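Local coordinates for precorrin-8x Methyl Mutase (PDB 1V9C), which probably catalyses the methyl migration that isomerises precorrin-8X to hydrogenobyrinate in cobalamin biosynthesis, at residues B[27-39]-B[192-204]. Sequence-based numbering, arbitrary orientation.
With SO4 (sulfate ion), chain E; SO4 (sulfate ion), chain F.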
loop_
_atom_site.group_PDB
_atom_site.type_symbol
_atom_site.label_atom_id
_atom_site.label_comp_id
_atom_site.label_asym_id
_atom_site.label_seq_id
_atom_site.Cartn_x
_atom_site.Cartn_y
_atom_site.Cartn_z
ATOM N N PRO B 27 -13.624 -16.893 -14.890
ATOM C CA PRO B 27 -12.886 -17.792 -13.999
ATOM C C PRO B 27 -11.459 -17.316 -13.741
ATOM O O PRO B 27 -10.903 -17.551 -12.671
ATOM C CB PRO B 27 -12.924 -19.122 -14.749
ATOM C CG PRO B 27 -14.241 -19.052 -15.475
ATOM C CD PRO B 27 -14.206 -17.647 -16.016
ATOM N N LEU B 28 -10.870 -16.655 -14.727
ATOM C CA LEU B 28 -9.507 -16.149 -14.598
ATOM C C LEU B 28 -9.462 -14.778 -13.958
ATOM O O LEU B 28 -8.472 -14.406 -13.347
ATOM C CB LEU B 28 -8.839 -16.047 -15.962
ATOM C CG LEU B 28 -8.357 -17.327 -16.616
ATOM C CD1 LEU B 28 -7.849 -16.973 -18.005
ATOM C CD2 LEU B 28 -7.267 -17.977 -15.781
ATOM N N GLU B 29 -10.542 -14.026 -14.107
ATOM C CA GLU B 29 -10.604 -12.688 -13.563
ATOM C C GLU B 29 -10.908 -12.659 -12.076
ATOM O O GLU B 29 -10.372 -11.826 -11.348
ATOM C CB GLU B 29 -11.665 -11.880 -14.303
ATOM C CG GLU B 29 -11.344 -11.585 -15.759
ATOM C CD GLU B 29 -12.551 -11.044 -16.515
ATOM O OE1 GLU B 29 -12.402 -10.666 -17.698
ATOM O OE2 GLU B 29 -13.652 -11.005 -15.924
ATOM N N TRP B 30 -11.766 -13.565 -11.626
ATOM C CA TRP B 30 -12.149 -13.585 -10.227
ATOM C C TRP B 30 -11.002 -13.642 -9.217
ATOM O O TRP B 30 -10.953 -12.819 -8.320
ATOM C CB TRP B 30 -13.130 -14.726 -9.936
ATOM C CG TRP B 30 -13.649 -14.676 -8.510
ATOM C CD1 TRP B 30 -13.575 -15.672 -7.569
ATOM C CD2 TRP B 30 -14.231 -13.545 -7.846
ATOM N NE1 TRP B 30 -14.064 -15.223 -6.359
ATOM C CE2 TRP B 30 -14.473 -13.922 -6.501
ATOM C CE3 TRP B 30 -14.567 -12.251 -8.251
ATOM C CZ2 TRP B 30 -15.036 -13.048 -5.564
ATOM C CZ3 TRP B 30 -15.131 -11.373 -7.310
ATOM C CH2 TRP B 30 -15.357 -11.780 -5.983
ATOM N N PRO B 31 -10.065 -14.597 -9.365
ATOM C CA PRO B 31 -8.950 -14.700 -8.422
ATOM C C PRO B 31 -8.213 -13.379 -8.247
ATOM O O PRO B 31 -7.614 -13.125 -7.212
ATOM C CB PRO B 31 -8.064 -15.776 -9.044
ATOM C CG PRO B 31 -9.029 -16.609 -9.826
ATOM C CD PRO B 31 -9.890 -15.553 -10.466
ATOM N N VAL B 32 -8.261 -12.533 -9.268
ATOM C CA VAL B 32 -7.591 -11.245 -9.183
ATOM C C VAL B 32 -8.397 -10.287 -8.313
ATOM O O VAL B 32 -7.845 -9.609 -7.445
ATOM C CB VAL B 32 -7.404 -10.650 -10.593
ATOM C CG1 VAL B 32 -6.890 -9.224 -10.512
ATOM C CG2 VAL B 32 -6.448 -11.532 -11.388
ATOM N N VAL B 33 -9.710 -10.253 -8.534
ATOM C CA VAL B 33 -10.581 -9.349 -7.790
ATOM C C VAL B 33 -10.666 -9.741 -6.325
ATOM O O VAL B 33 -10.706 -8.878 -5.452
ATOM C CB VAL B 33 -12.012 -9.302 -8.391
ATOM C CG1 VAL B 33 -12.861 -8.310 -7.630
ATOM C CG2 VAL B 33 -11.955 -8.889 -9.874
ATOM N N ARG B 34 -10.690 -11.046 -6.081
ATOM C CA ARG B 34 -10.751 -11.607 -4.742
ATOM C C ARG B 34 -9.533 -11.127 -3.958
ATOM O O ARG B 34 -9.659 -10.625 -2.846
ATOM C CB ARG B 34 -10.737 -13.140 -4.824
ATOM C CG ARG B 34 -10.817 -13.846 -3.481
ATOM C CD ARG B 34 -10.207 -15.243 -3.545
ATOM N NE ARG B 34 -10.991 -16.210 -4.305
ATOM C CZ ARG B 34 -10.461 -17.123 -5.117
ATOM N NH1 ARG B 34 -9.144 -17.183 -5.280
ATOM N NH2 ARG B 34 -11.242 -17.994 -5.746
ATOM N N ARG B 35 -8.355 -11.278 -4.563
ATOM C CA ARG B 35 -7.101 -10.876 -3.943
ATOM C C ARG B 35 -7.072 -9.380 -3.628
ATOM O O ARG B 35 -6.611 -8.966 -2.577
ATOM C CB ARG B 35 -5.934 -11.249 -4.856
ATOM C CG ARG B 35 -4.608 -11.119 -4.182
ATOM C CD ARG B 35 -3.851 -12.406 -4.286
ATOM N NE ARG B 35 -2.741 -12.451 -3.343
ATOM C CZ ARG B 35 -2.017 -13.539 -3.108
ATOM N NH1 ARG B 35 -2.286 -14.668 -3.750
ATOM N NH2 ARG B 35 -1.035 -13.501 -2.226
ATOM N N MET B 36 -7.598 -8.572 -4.539
ATOM C CA MET B 36 -7.621 -7.139 -4.328
ATOM C C MET B 36 -8.534 -6.770 -3.157
ATOM O O MET B 36 -8.234 -5.832 -2.418
ATOM C CB MET B 36 -8.082 -6.435 -5.605
ATOM C CG MET B 36 -7.203 -6.737 -6.791
ATOM S SD MET B 36 -7.869 -6.255 -8.388
ATOM C CE MET B 36 -8.072 -4.511 -8.162
ATOM N N ILE B 37 -9.641 -7.510 -3.003
ATOM C CA ILE B 37 -10.608 -7.273 -1.920
ATOM C C ILE B 37 -9.991 -7.774 -0.606
ATOM O O ILE B 37 -10.104 -7.146 0.427
ATOM C CB ILE B 37 -11.943 -8.049 -2.163
ATOM C CG1 ILE B 37 -12.638 -7.511 -3.423
ATOM C CG2 ILE B 37 -12.837 -7.934 -0.935
ATOM C CD1 ILE B 37 -13.996 -8.116 -3.708
ATOM N N HIS B 38 -9.343 -8.928 -0.674
ATOM C CA HIS B 38 -8.686 -9.491 0.484
ATOM C C HIS B 38 -7.659 -8.484 1.024
ATOM O O HIS B 38 -7.601 -8.225 2.221
ATOM C CB HIS B 38 -7.997 -10.786 0.096
ATOM C CG HIS B 38 -7.242 -11.418 1.221
ATOM N ND1 HIS B 38 -5.871 -11.343 1.331
ATOM C CD2 HIS B 38 -7.672 -12.113 2.302
ATOM C CE1 HIS B 38 -5.488 -11.964 2.432
ATOM N NE2 HIS B 38 -6.560 -12.440 3.039
ATOM N N ALA B 39 -6.898 -7.876 0.117
ATOM C CA ALA B 39 -5.855 -6.914 0.485
ATOM C C ALA B 39 -6.380 -5.621 1.080
ATOM O O ALA B 39 -5.686 -4.948 1.816
ATOM C CB ALA B 39 -4.991 -6.600 -0.737
ATOM N N LEU B 192 -3.351 -2.316 -4.292
ATOM C CA LEU B 192 -4.168 -3.002 -5.278
ATOM C C LEU B 192 -3.270 -3.575 -6.381
ATOM O O LEU B 192 -3.454 -4.701 -6.805
ATOM C CB LEU B 192 -5.242 -2.053 -5.848
ATOM C CG LEU B 192 -6.450 -1.639 -4.986
ATOM C CD1 LEU B 192 -7.254 -2.882 -4.619
ATOM C CD2 LEU B 192 -6.007 -0.881 -3.726
ATOM N N VAL B 193 -2.280 -2.815 -6.829
ATOM C CA VAL B 193 -1.383 -3.342 -7.860
ATOM C C VAL B 193 -0.665 -4.592 -7.338
ATOM O O VAL B 193 -0.659 -5.628 -8.003
ATOM C CB VAL B 193 -0.299 -2.324 -8.279
ATOM C CG1 VAL B 193 0.494 -2.884 -9.438
ATOM C CG2 VAL B 193 -0.941 -1.031 -8.702
ATOM N N VAL B 194 -0.061 -4.491 -6.150
ATOM C CA VAL B 194 0.648 -5.635 -5.569
ATOM C C VAL B 194 -0.270 -6.878 -5.515
ATOM O O VAL B 194 0.094 -7.957 -5.980
ATOM C CB VAL B 194 1.168 -5.296 -4.137
ATOM C CG1 VAL B 194 1.724 -6.547 -3.465
ATOM C CG2 VAL B 194 2.242 -4.198 -4.204
ATOM N N ALA B 195 -1.471 -6.714 -4.971
ATOM C CA ALA B 195 -2.416 -7.834 -4.852
ATOM C C ALA B 195 -2.765 -8.453 -6.204
ATOM O O ALA B 195 -2.839 -9.677 -6.335
ATOM C CB ALA B 195 -3.690 -7.372 -4.131
ATOM N N ALA B 196 -2.993 -7.601 -7.198
ATOM C CA ALA B 196 -3.311 -8.055 -8.548
ATOM C C ALA B 196 -2.106 -8.811 -9.150
ATOM O O ALA B 196 -2.272 -9.848 -9.791
ATOM C CB ALA B 196 -3.685 -6.850 -9.439
ATOM N N LEU B 197 -0.898 -8.288 -8.946
ATOM C CA LEU B 197 0.296 -8.963 -9.455
ATOM C C LEU B 197 0.457 -10.303 -8.733
ATOM O O LEU B 197 0.668 -11.322 -9.373
ATOM C CB LEU B 197 1.548 -8.089 -9.260
ATOM C CG LEU B 197 1.617 -6.905 -10.238
ATOM C CD1 LEU B 197 2.671 -5.878 -9.854
ATOM C CD2 LEU B 197 1.921 -7.479 -11.612
ATOM N N HIS B 198 0.342 -10.315 -7.403
ATOM C CA HIS B 198 0.467 -11.579 -6.698
ATOM C C HIS B 198 -0.560 -12.578 -7.215
ATOM O O HIS B 198 -0.262 -13.756 -7.365
ATOM C CB HIS B 198 0.325 -11.371 -5.194
ATOM C CG HIS B 198 1.570 -10.849 -4.544
ATOM N ND1 HIS B 198 1.554 -10.095 -3.391
ATOM C CD2 HIS B 198 2.874 -10.969 -4.893
ATOM C CE1 HIS B 198 2.788 -9.766 -3.059
ATOM N NE2 HIS B 198 3.609 -10.282 -3.956
ATOM N N ALA B 199 -1.759 -12.103 -7.529
ATOM C CA ALA B 199 -2.791 -12.996 -8.035
ATOM C C ALA B 199 -2.383 -13.536 -9.395
ATOM O O ALA B 199 -2.609 -14.703 -9.689
ATOM C CB ALA B 199 -4.121 -12.269 -8.143
ATOM N N LEU B 200 -1.779 -12.690 -10.221
ATOM C CA LEU B 200 -1.358 -13.124 -11.548
ATOM C C LEU B 200 -0.276 -14.172 -11.460
ATOM O O LEU B 200 -0.320 -15.168 -12.175
ATOM C CB LEU B 200 -0.886 -11.936 -12.389
ATOM C CG LEU B 200 -2.058 -11.031 -12.793
ATOM C CD1 LEU B 200 -1.572 -9.830 -13.593
ATOM C CD2 LEU B 200 -3.054 -11.856 -13.577
ATOM N N ILE B 201 0.691 -13.954 -10.572
ATOM C CA ILE B 201 1.768 -14.904 -10.395
ATOM C C ILE B 201 1.250 -16.261 -9.927
ATOM O O ILE B 201 1.643 -17.294 -10.469
ATOM C CB ILE B 201 2.800 -14.396 -9.385
ATOM C CG1 ILE B 201 3.596 -13.241 -9.999
ATOM C CG2 ILE B 201 3.720 -15.535 -8.967
ATOM C CD1 ILE B 201 4.637 -12.627 -9.063
ATOM N N ARG B 202 0.373 -16.257 -8.923
ATOM C CA ARG B 202 -0.179 -17.506 -8.397
ATOM C C ARG B 202 -0.967 -18.278 -9.461
ATOM O O ARG B 202 -0.901 -19.497 -9.511
ATOM C CB ARG B 202 -1.087 -17.227 -7.200
ATOM C CG ARG B 202 -1.773 -18.461 -6.631
ATOM C CD ARG B 202 -0.765 -19.392 -5.981
ATOM N NE ARG B 202 -1.393 -20.586 -5.418
ATOM C CZ ARG B 202 -2.301 -20.581 -4.444
ATOM N NH1 ARG B 202 -2.707 -19.440 -3.902
ATOM N NH2 ARG B 202 -2.805 -21.727 -4.007
ATOM N N LEU B 203 -1.720 -17.566 -10.295
ATOM C CA LEU B 203 -2.501 -18.207 -11.351
ATOM C C LEU B 203 -1.543 -18.819 -12.358
ATOM O O LEU B 203 -1.774 -19.907 -12.865
ATOM C CB LEU B 203 -3.391 -17.187 -12.075
ATOM C CG LEU B 203 -4.813 -16.923 -11.585
ATOM C CD1 LEU B 203 -5.376 -15.695 -12.294
ATOM C CD2 LEU B 203 -5.677 -18.141 -11.850
ATOM N N ALA B 204 -0.466 -18.100 -12.644
ATOM C CA ALA B 204 0.524 -18.558 -13.595
ATOM C C ALA B 204 1.217 -19.797 -13.058
ATOM O O ALA B 204 1.363 -20.791 -13.765
ATOM C CB ALA B 204 1.524 -17.464 -13.845
HETATM S S SO4 E . -1.274 -9.876 -1.043
HETATM O O1 SO4 E . -0.217 -8.874 -1.281
HETATM O O2 SO4 E . -0.681 -11.196 -0.784
HETATM O O3 SO4 E . -2.118 -9.969 -2.240
HETATM O O4 SO4 E . -2.082 -9.461 0.118
HETATM S S SO4 F . 0.149 -17.035 -2.815
HETATM O O1 SO4 F . 0.679 -15.687 -3.067
HETATM O O2 SO4 F . 1.094 -18.049 -3.318
HETATM O O3 SO4 F . -1.151 -17.180 -3.490
HETATM O O4 SO4 F . -0.042 -17.220 -1.366
#
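Two helices of a doubly wound alpha/beta fold pack here running in roughly opposite directions, V32 and M36 of helix 30-39 resting on the alanine face of helix 192-204, their axes 8.1 Å apart at 140°. Such a close approach suits A195, A196 and A199, whose single methyls let the partner backbone come near: A199 CB lies 3.8 Å from V32 CA, and A39 meets A195 methyl to methyl. V32 is a knob in the hole formed by A196, A199, L200 and L203. Its branched CB spreads the grip, CG1 lying anti to the backbone N (chi1 172°) and reaching A196 CB, while CG2 touches both A199 CB and L200 CD2 at 4.1 Å. M36 CB lies 3.8 Å from L192 CD1, the side chains crossing at about a right angle; the long thioether chain, bent at chi3, also brings CE to 4.0 Å from L192 CD1 and SD near A196 CB. At the other end L203 CD2 touches L28 CD2 and P31 CG, while its CD1 lies 3.5 Å from L28 O.

Along one margin the packing turns polar. R35 passes its aliphatic stem over A195 and A199, and H198 CB lies over one face of its guanidinium, near the rim. Two sulfates, probably from the crystallisation liquor, meet the edge of that group: NE donates to O3 of the chain E sulfate (2.8 Å, 169°) and NH2 to its O2 (2.7 Å), while NH1 gives a fairly straight bond to O3 of the chain F sulfate and NH2 a more bent one to its O1. H198 ND1 adds a bond to the first sulfate, its NE2 being held by N81 N, and R202 NH1 one to the second. A leucine in place of R35 would probably leave both anions without their shared donor and weaken their binding. Small residues between closely packed, roughly antiparallel helices are typical of such interfaces in a doubly wound alpha/beta fold, here edged by R35, H198 and R202, which hold sulfate in this crystal.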